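Local coordinates for protein glutathione S-transferase (Bombyx mori, PDB 4E8H) that probably conjugates glutathione to electrophilic substrates as a homodimeric delta/epsilon-type glutathione transferase, with glutathione held by its thioredoxin-like domain, at residues Ala73-Leu78 with Met158-Ile163. Numbering follows the deposited sequence.
Sequences AIQTYL and MTVADI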
loop_
_atom_site.group_PDB
_atom_site.type_symbol
_atom_site.label_atom_id
_atom_site.label_comp_id
_atom_site.label_asym_id
_atom_site.label_seq_id
_atom_site.Cartn_x
_atom_site.Cartn_y
_atom_site.Cartn_z
ATOM N N ALA B 73 -0.483 -6.750 4.029
ATOM C CA ALA B 73 -1.593 -7.676 3.770
ATOM C C ALA B 73 -1.563 -8.866 4.735
ATOM O O ALA B 73 -2.615 -9.340 5.176
ATOM C CB ALA B 73 -1.565 -8.157 2.327
ATOM N N ILE B 74 -0.358 -9.342 5.051
ATOM C CA ILE B 74 -0.168 -10.406 6.042
ATOM C C ILE B 74 -0.645 -9.957 7.426
ATOM O O ILE B 74 -1.400 -10.672 8.088
ATOM C CB ILE B 74 1.306 -10.886 6.108
ATOM C CG1 ILE B 74 1.709 -11.575 4.798
ATOM C CG2 ILE B 74 1.511 -11.840 7.288
ATOM C CD1 ILE B 74 3.211 -11.788 4.631
ATOM N N GLN B 75 -0.207 -8.769 7.844
ATOM C CA GLN B 75 -0.621 -8.176 9.117
ATOM C C GLN B 75 -2.134 -8.136 9.278
ATOM O O GLN B 75 -2.673 -8.602 10.288
ATOM C CB GLN B 75 -0.111 -6.745 9.223
ATOM C CG GLN B 75 1.320 -6.588 9.647
ATOM C CD GLN B 75 1.664 -5.131 9.836
ATOM O OE1 GLN B 75 1.812 -4.383 8.868
ATOM N NE2 GLN B 75 1.770 -4.708 11.089
ATOM N N THR B 76 -2.810 -7.562 8.287
ATOM C CA THR B 76 -4.257 -7.395 8.341
ATOM C C THR B 76 -4.982 -8.740 8.279
ATOM O O THR B 76 -5.994 -8.929 8.960
ATOM C CB THR B 76 -4.779 -6.436 7.246
ATOM O OG1 THR B 76 -4.352 -6.891 5.957
ATOM C CG2 THR B 76 -4.262 -5.019 7.479
ATOM N N TYR B 77 -4.452 -9.672 7.483
ATOM C CA TYR B 77 -4.990 -11.038 7.424
ATOM C C TYR B 77 -4.946 -11.753 8.776
ATOM O O TYR B 77 -5.915 -12.412 9.159
ATOM C CB TYR B 77 -4.270 -11.891 6.367
ATOM C CG TYR B 77 -4.592 -13.372 6.477
ATOM C CD1 TYR B 77 -5.861 -13.856 6.151
ATOM C CD2 TYR B 77 -3.636 -14.287 6.926
ATOM C CE1 TYR B 77 -6.169 -15.211 6.263
ATOM C CE2 TYR B 77 -3.935 -15.647 7.041
ATOM C CZ TYR B 77 -5.202 -16.100 6.705
ATOM O OH TYR B 77 -5.506 -17.440 6.810
ATOM N N LEU B 78 -3.825 -11.635 9.487
ATOM C CA LEU B 78 -3.683 -12.292 10.785
ATOM C C LEU B 78 -4.720 -11.775 11.783
ATOM O O LEU B 78 -5.273 -12.553 12.564
ATOM C CB LEU B 78 -2.255 -12.157 11.332
ATOM C CG LEU B 78 -1.101 -12.781 10.531
ATOM C CD1 LEU B 78 0.232 -12.534 11.224
ATOM C CD2 LEU B 78 -1.304 -14.274 10.278
ATOM N N MET B 158 -3.591 1.263 19.734
ATOM C CA MET B 158 -2.539 0.774 18.839
ATOM C C MET B 158 -3.130 -0.148 17.769
ATOM O O MET B 158 -4.020 -0.953 18.056
ATOM C CB MET B 158 -1.444 0.046 19.631
ATOM C CG MET B 158 -0.178 -0.259 18.827
ATOM S SD MET B 158 1.052 -1.241 19.714
ATOM C CE MET B 158 0.286 -2.863 19.699
ATOM N N THR B 159 -2.645 -0.008 16.535
ATOM C CA THR B 159 -3.108 -0.826 15.412
ATOM C C THR B 159 -1.922 -1.407 14.637
ATOM O O THR B 159 -0.765 -1.124 14.963
ATOM C CB THR B 159 -4.027 -0.021 14.450
ATOM O OG1 THR B 159 -3.307 1.087 13.897
ATOM C CG2 THR B 159 -5.271 0.487 15.176
ATOM N N VAL B 160 -2.210 -2.221 13.622
ATOM C CA VAL B 160 -1.164 -2.753 12.738
ATOM C C VAL B 160 -0.358 -1.629 12.079
ATOM O O VAL B 160 0.822 -1.808 11.765
ATOM C CB VAL B 160 -1.722 -3.723 11.656
ATOM C CG1 VAL B 160 -2.216 -5.015 12.296
ATOM C CG2 VAL B 160 -2.832 -3.064 10.828
ATOM N N ALA B 161 -0.999 -0.475 11.889
ATOM C CA ALA B 161 -0.343 0.699 11.324
ATOM C C ALA B 161 0.817 1.193 12.196
ATOM O O ALA B 161 1.888 1.500 11.673
ATOM C CB ALA B 161 -1.350 1.809 11.068
ATOM N N ASP B 162 0.607 1.252 13.514
ATOM C CA ASP B 162 1.680 1.595 14.462
ATOM C C ASP B 162 2.832 0.598 14.409
ATOM O O ASP B 162 3.997 0.988 14.480
ATOM C CB ASP B 162 1.157 1.649 15.899
ATOM C CG ASP B 162 0.070 2.677 16.085
ATOM O OD1 ASP B 162 0.394 3.876 16.216
ATOM O OD2 ASP B 162 -1.112 2.282 16.109
ATOM N N ILE B 163 2.495 -0.685 14.291
ATOM C CA ILE B 163 3.490 -1.758 14.302
ATOM C C ILE B 163 4.438 -1.687 13.095
ATOM O O ILE B 163 5.653 -1.809 13.262
ATOM C CB ILE B 163 2.831 -3.167 14.455
ATOM C CG1 ILE B 163 2.023 -3.241 15.763
ATOM C CG2 ILE B 163 3.889 -4.277 14.399
ATOM C CD1 ILE B 163 1.301 -4.572 16.005
#
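Across the interface between the thioredoxin-like N-terminal domain and the all-helical C-terminal domain of this glutathione transferase fold, Q75 and T76 on helix 71-82 meet V160 and I163 in the first turn of helix 160-174. Between the segments the polar link is a hydrogen bond from Q75 NE2 to the backbone carbonyl of V160, with NE2 3.1 Å from V160 O. Its N-H...O angle of 138° shows a bent bond, and the donor lies 24° out of the carbonyl plane. Q75 reaches this oxygen because its chain is extended beyond CG (chi2 -175°), which carries the amide away from its own helix. On the way it passes V160 running in the opposite direction: NE2 lies 3.7 Å from V160 CB, while Q75 CB is 4.1 Å from V160 CG1. V160 CG2 meets the methyl CG2 of T76 at 4.1 Å, the two side chains crossing at about a right angle. Q75 NE2 also approaches I163 CB, at 3.9 Å. T159, the N-cap of this turn, forms a capping box with D162, seen in T159 N donating to D162 OD2 at 2.8 Å; separately, T159 OG1 accepts a weak bond from A161 N. All four touching residues are buried, and the Q75 side chain lies close to those of the glutathione-binding S71 and R72. Helix 16-27 flanks the junction and supplies T24 OG1, the stronger hydrogen-bond partner of Q75 NE2, while M23 and T24 pack on I163; L103 of helix 93-124 touches both T76 and V160, and strand 60-63 packs through M61 against I74, Y77 and L78.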